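Local coordinates for protein metal-dependent hydrolase (Lactobacillus plantarum, PDB 2F6K) that probably catalyses a metal-dependent decarboxylation, as in aminocarboxymuconate-semialdehyde decarboxylases, using a manganese site in an amidohydrolase-type barrel, at residues Tyr131-Gln142 and Asn186-Tyr196. Numbering follows the deposited sequence.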
loop_
_atom_site.group_PDB
_atom_site.type_symbol
_atom_site.label_atom_id
_atom_site.label_comp_id
_atom_site.label_asym_id
_atom_site.label_seq_id
_atom_site.Cartn_x
_atom_site.Cartn_y
_atom_site.Cartn_z
ATOM N N TYR A 131 -10.013 -11.029 -1.513
ATOM C CA TYR A 131 -11.271 -10.592 -2.102
ATOM C C TYR A 131 -12.134 -11.766 -2.540
ATOM O O TYR A 131 -11.626 -12.771 -3.050
ATOM C CB TYR A 131 -11.012 -9.653 -3.295
ATOM C CG TYR A 131 -10.665 -8.242 -2.871
ATOM C CD1 TYR A 131 -9.405 -7.937 -2.351
ATOM C CD2 TYR A 131 -11.637 -7.238 -2.872
ATOM C CE1 TYR A 131 -9.129 -6.674 -1.829
ATOM C CE2 TYR A 131 -11.373 -5.971 -2.349
ATOM C CZ TYR A 131 -10.120 -5.698 -1.823
ATOM O OH TYR A 131 -9.879 -4.480 -1.224
ATOM N N PHE A 132 -13.442 -11.640 -2.340
ATOM C CA PHE A 132 -14.327 -12.721 -2.718
ATOM C C PHE A 132 -14.147 -12.962 -4.206
ATOM O O PHE A 132 -13.882 -12.034 -4.964
ATOM C CB PHE A 132 -15.774 -12.373 -2.403
ATOM C CG PHE A 132 -16.658 -13.575 -2.268
ATOM C CD1 PHE A 132 -16.434 -14.505 -1.248
ATOM C CD2 PHE A 132 -17.706 -13.792 -3.158
ATOM C CE1 PHE A 132 -17.248 -15.638 -1.120
ATOM C CE2 PHE A 132 -18.524 -14.920 -3.039
ATOM C CZ PHE A 132 -18.295 -15.843 -2.018
ATOM N N GLY A 133 -14.274 -14.213 -4.621
ATOM C CA GLY A 133 -14.088 -14.536 -6.019
ATOM C C GLY A 133 -12.726 -15.178 -6.195
ATOM O O GLY A 133 -12.480 -15.864 -7.184
ATOM N N SER A 134 -11.839 -14.959 -5.228
ATOM C CA SER A 134 -10.493 -15.531 -5.266
ATOM C C SER A 134 -10.530 -17.057 -5.277
ATOM O O SER A 134 -11.265 -17.680 -4.504
ATOM C CB SER A 134 -9.665 -15.032 -4.082
ATOM O OG SER A 134 -8.358 -15.579 -4.107
ATOM N N PRO A 135 -9.732 -17.683 -6.155
ATOM C CA PRO A 135 -9.706 -19.147 -6.228
ATOM C C PRO A 135 -9.238 -19.831 -4.937
ATOM O O PRO A 135 -9.260 -21.062 -4.822
ATOM C CB PRO A 135 -8.788 -19.421 -7.424
ATOM C CG PRO A 135 -7.948 -18.181 -7.523
ATOM C CD PRO A 135 -8.935 -17.089 -7.241
ATOM N N VAL A 136 -8.824 -19.026 -3.965
ATOM C CA VAL A 136 -8.376 -19.546 -2.680
ATOM C C VAL A 136 -9.571 -20.163 -1.967
ATOM O O VAL A 136 -9.420 -20.981 -1.057
ATOM C CB VAL A 136 -7.775 -18.406 -1.804
ATOM C CG1 VAL A 136 -7.659 -18.839 -0.355
ATOM C CG2 VAL A 136 -6.396 -18.031 -2.325
ATOM N N LEU A 137 -10.766 -19.775 -2.403
ATOM C CA LEU A 137 -12.004 -20.253 -1.798
ATOM C C LEU A 137 -12.874 -21.113 -2.717
ATOM O O LEU A 137 -14.073 -21.242 -2.485
ATOM C CB LEU A 137 -12.823 -19.049 -1.311
ATOM C CG LEU A 137 -12.617 -18.457 0.094
ATOM C CD1 LEU A 137 -11.184 -18.527 0.514
ATOM C CD2 LEU A 137 -13.095 -17.013 0.104
ATOM N N GLU A 138 -12.287 -21.705 -3.752
ATOM C CA GLU A 138 -13.075 -22.529 -4.662
ATOM C C GLU A 138 -13.937 -23.568 -3.957
ATOM O O GLU A 138 -15.132 -23.673 -4.225
ATOM C CB GLU A 138 -12.185 -23.247 -5.673
ATOM C CG GLU A 138 -11.527 -22.334 -6.685
ATOM C CD GLU A 138 -10.958 -23.103 -7.867
ATOM O OE1 GLU A 138 -10.431 -24.226 -7.654
ATOM O OE2 GLU A 138 -11.035 -22.574 -9.002
ATOM N N ARG A 139 -13.340 -24.343 -3.061
ATOM C CA ARG A 139 -14.105 -25.371 -2.365
ATOM C C ARG A 139 -15.310 -24.784 -1.641
ATOM O O ARG A 139 -16.333 -25.456 -1.481
ATOM C CB ARG A 139 -13.199 -26.140 -1.398
ATOM C CG ARG A 139 -12.090 -26.900 -2.126
ATOM C CD ARG A 139 -11.239 -27.732 -1.189
ATOM N NE ARG A 139 -10.159 -28.413 -1.903
ATOM C CZ ARG A 139 -9.030 -27.830 -2.309
ATOM N NH1 ARG A 139 -8.810 -26.544 -2.074
ATOM N NH2 ARG A 139 -8.115 -28.540 -2.957
ATOM N N VAL A 140 -15.198 -23.525 -1.223
ATOM C CA VAL A 140 -16.302 -22.866 -0.533
ATOM C C VAL A 140 -17.413 -22.586 -1.535
ATOM O O VAL A 140 -18.591 -22.758 -1.229
ATOM C CB VAL A 140 -15.872 -21.525 0.119
ATOM C CG1 VAL A 140 -17.076 -20.853 0.774
ATOM C CG2 VAL A 140 -14.798 -21.772 1.162
ATOM N N TYR A 141 -17.038 -22.153 -2.735
ATOM C CA TYR A 141 -18.023 -21.869 -3.776
ATOM C C TYR A 141 -18.769 -23.148 -4.165
ATOM O O TYR A 141 -19.995 -23.148 -4.296
ATOM C CB TYR A 141 -17.351 -21.273 -5.023
ATOM C CG TYR A 141 -16.425 -20.118 -4.737
ATOM C CD1 TYR A 141 -16.698 -19.217 -3.704
ATOM C CD2 TYR A 141 -15.287 -19.911 -5.508
ATOM C CE1 TYR A 141 -15.858 -18.141 -3.442
ATOM C CE2 TYR A 141 -14.442 -18.833 -5.257
ATOM C CZ TYR A 141 -14.734 -17.955 -4.220
ATOM O OH TYR A 141 -13.899 -16.897 -3.951
ATOM N N GLN A 142 -18.026 -24.236 -4.337
ATOM C CA GLN A 142 -18.625 -25.513 -4.712
ATOM C C GLN A 142 -19.688 -25.946 -3.710
ATOM O O GLN A 142 -20.774 -26.364 -4.098
ATOM C CB GLN A 142 -17.541 -26.579 -4.833
ATOM C CG GLN A 142 -16.446 -26.192 -5.799
ATOM C CD GLN A 142 -15.309 -27.191 -5.820
ATOM O OE1 GLN A 142 -14.947 -27.763 -4.790
ATOM N NE2 GLN A 142 -14.725 -27.394 -6.993
ATOM N N ASN A 186 -13.844 -8.682 -9.965
ATOM C CA ASN A 186 -12.940 -9.774 -9.653
ATOM C C ASN A 186 -13.686 -11.072 -9.946
ATOM O O ASN A 186 -13.128 -12.028 -10.490
ATOM C CB ASN A 186 -12.548 -9.712 -8.176
ATOM C CG ASN A 186 -11.375 -10.611 -7.848
ATOM O OD1 ASN A 186 -11.491 -11.532 -7.043
ATOM N ND2 ASN A 186 -10.234 -10.345 -8.468
HETATM N N MSE A 187 -14.963 -11.087 -9.589
HETATM C CA MSE A 187 -15.799 -12.250 -9.802
HETATM C C MSE A 187 -16.009 -12.487 -11.301
HETATM O O MSE A 187 -16.154 -13.621 -11.752
HETATM C CB MSE A 187 -17.117 -12.050 -9.064
HETATM C CG MSE A 187 -16.926 -11.987 -7.558
HETATM SE SE MSE A 187 -18.527 -11.538 -6.585
HETATM C CE MSE A 187 -19.359 -13.282 -6.424
ATOM N N LEU A 188 -16.014 -11.414 -12.080
ATOM C CA LEU A 188 -16.165 -11.561 -13.518
ATOM C C LEU A 188 -14.906 -12.254 -14.027
ATOM O O LEU A 188 -14.969 -13.258 -14.726
ATOM C CB LEU A 188 -16.299 -10.196 -14.193
ATOM C CG LEU A 188 -17.580 -9.414 -13.914
ATOM C CD1 LEU A 188 -17.546 -8.087 -14.685
ATOM C CD2 LEU A 188 -18.787 -10.255 -14.320
ATOM N N LYS A 189 -13.763 -11.696 -13.650
ATOM C CA LYS A 189 -12.465 -12.214 -14.047
ATOM C C LYS A 189 -12.322 -13.723 -13.810
ATOM O O LYS A 189 -11.781 -14.441 -14.652
ATOM C CB LYS A 189 -11.370 -11.461 -13.292
ATOM C CG LYS A 189 -9.948 -11.965 -13.557
ATOM C CD LYS A 189 -8.941 -11.234 -12.667
ATOM C CE LYS A 189 -7.551 -11.862 -12.731
ATOM N NZ LYS A 189 -6.989 -11.796 -14.105
ATOM N N TYR A 190 -12.808 -14.205 -12.672
ATOM C CA TYR A 190 -12.699 -15.622 -12.354
ATOM C C TYR A 190 -13.880 -16.493 -12.788
ATOM O O TYR A 190 -14.004 -17.635 -12.354
ATOM C CB TYR A 190 -12.433 -15.786 -10.859
ATOM C CG TYR A 190 -11.036 -15.348 -10.473
ATOM C CD1 TYR A 190 -9.918 -15.980 -11.022
ATOM C CD2 TYR A 190 -10.827 -14.283 -9.587
ATOM C CE1 TYR A 190 -8.625 -15.567 -10.702
ATOM C CE2 TYR A 190 -9.532 -13.857 -9.260
ATOM C CZ TYR A 190 -8.436 -14.506 -9.824
ATOM O OH TYR A 190 -7.155 -14.090 -9.534
ATOM N N HIS A 191 -14.738 -15.945 -13.646
ATOM C CA HIS A 191 -15.890 -16.660 -14.174
ATOM C C HIS A 191 -16.768 -17.254 -13.081
ATOM O O HIS A 191 -17.315 -18.348 -13.229
ATOM C CB HIS A 191 -15.416 -17.769 -15.115
ATOM C CG HIS A 191 -14.380 -17.317 -16.099
ATOM N ND1 HIS A 191 -13.027 -17.405 -15.849
ATOM C CD2 HIS A 191 -14.501 -16.728 -17.311
ATOM C CE1 HIS A 191 -12.359 -16.889 -16.866
ATOM N NE2 HIS A 191 -13.230 -16.470 -17.766
ATOM N N PHE A 192 -16.916 -16.515 -11.989
ATOM C CA PHE A 192 -17.706 -16.976 -10.862
ATOM C C PHE A 192 -19.144 -17.360 -11.221
ATOM O O PHE A 192 -19.603 -18.460 -10.895
ATOM C CB PHE A 192 -17.697 -15.906 -9.763
ATOM C CG PHE A 192 -18.363 -16.340 -8.489
ATOM C CD1 PHE A 192 -19.746 -16.361 -8.380
ATOM C CD2 PHE A 192 -17.602 -16.750 -7.401
ATOM C CE1 PHE A 192 -20.370 -16.787 -7.202
ATOM C CE2 PHE A 192 -18.213 -17.180 -6.215
ATOM C CZ PHE A 192 -19.599 -17.196 -6.119
ATOM N N PHE A 193 -19.853 -16.463 -11.897
ATOM C CA PHE A 193 -21.249 -16.707 -12.258
ATOM C C PHE A 193 -21.428 -17.820 -13.294
ATOM O O PHE A 193 -22.471 -18.476 -13.357
ATOM C CB PHE A 193 -21.855 -15.396 -12.747
ATOM C CG PHE A 193 -21.601 -14.244 -11.812
ATOM C CD1 PHE A 193 -22.295 -14.139 -10.607
ATOM C CD2 PHE A 193 -20.621 -13.298 -12.105
ATOM C CE1 PHE A 193 -22.017 -13.112 -9.705
ATOM C CE2 PHE A 193 -20.336 -12.265 -11.207
ATOM C CZ PHE A 193 -21.038 -12.175 -10.001
ATOM N N GLU A 194 -20.392 -18.029 -14.095
ATOM C CA GLU A 194 -20.377 -19.050 -15.128
ATOM C C GLU A 194 -20.140 -20.410 -14.466
ATOM O O GLU A 194 -20.800 -21.392 -14.792
ATOM C CB GLU A 194 -19.253 -18.715 -16.103
ATOM C CG GLU A 194 -19.136 -19.560 -17.346
ATOM C CD GLU A 194 -18.060 -19.006 -18.286
ATOM O OE1 GLU A 194 -18.212 -17.860 -18.762
ATOM O OE2 GLU A 194 -17.056 -19.700 -18.543
ATOM N N LYS A 195 -19.214 -20.453 -13.511
ATOM C CA LYS A 195 -18.882 -21.694 -12.816
ATOM C C LYS A 195 -19.842 -22.064 -11.678
ATOM O O LYS A 195 -20.021 -23.247 -11.368
ATOM C CB LYS A 195 -17.448 -21.630 -12.271
ATOM C CG LYS A 195 -16.364 -21.524 -13.341
ATOM C CD LYS A 195 -15.002 -21.951 -12.796
ATOM C CE LYS A 195 -14.551 -21.073 -11.645
ATOM N NZ LYS A 195 -13.308 -21.578 -10.997
ATOM N N TYR A 196 -20.451 -21.063 -11.051
ATOM C CA TYR A 196 -21.384 -21.324 -9.957
ATOM C C TYR A 196 -22.709 -20.616 -10.218
ATOM O O TYR A 196 -23.142 -19.775 -9.427
ATOM C CB TYR A 196 -20.782 -20.855 -8.631
ATOM C CG TYR A 196 -19.354 -21.309 -8.446
ATOM C CD1 TYR A 196 -18.296 -20.411 -8.575
ATOM C CD2 TYR A 196 -19.052 -22.653 -8.215
ATOM C CE1 TYR A 196 -16.969 -20.841 -8.484
ATOM C CE2 TYR A 196 -17.730 -23.095 -8.123
ATOM C CZ TYR A 196 -16.694 -22.187 -8.259
ATOM O OH TYR A 196 -15.392 -22.627 -8.183
HETATM O O HOH W 1 -15.011 -25.428 -8.931
#
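Phe192 CG stands anti to the backbone N (chi1 -174°), while Tyr141 turns CG anti to its carbonyl carbon (chi1 -50°), and the two rings meet edge-to-face. Phe192 supplies the edge. Its CE2 lies 3.6 Å from Tyr141 CD1, over one face of the tyrosine ring, and the planes stand at 72°. Tyr196 meets Tyr141 at CB and CD2. Tyr141 CB sits above the centre of the Tyr196 ring, 3.4 Å from Tyr196 CZ, as a CH-pi contact. Phe132 completes the aromatic cluster, with its CE2 3.9 Å from Phe192 CE2. Met187, a selenomethionine, bends at chi3 and places Met187 CE at the edge of the Phe132 ring, 3.7 Å from Phe132 CD2. The same methyl lies over the Phe192 face turned away from Tyr196.

The Tyr141 hydroxyl stays within its own segment. Tyr141 OH donates to Ser134 O at 2.8 Å and takes a weak bond from Gly133 N, so it ties the ring to the turn. Gly133 CA comes close to Met187 CG, at 4.1 Å. Nearby, Pro135 CD lies over the centre of the Tyr190 ring. The Tyr190 hydroxyl bonds to Gly64 O of a second subunit. Toward the exposed side, Glu138 OE2 forms a salt bridge with Lys195 NZ at 3.2 Å. A water joins Gln142 NE2 to Tyr196 OH.

A Schellman motif at His191 ends helix 171-189 and leads into helix 192-195. The contact packs these two helices against the type II turn 131-134 and helix 138-145, among the outer helices and loops of the amidohydrolase TIM barrel.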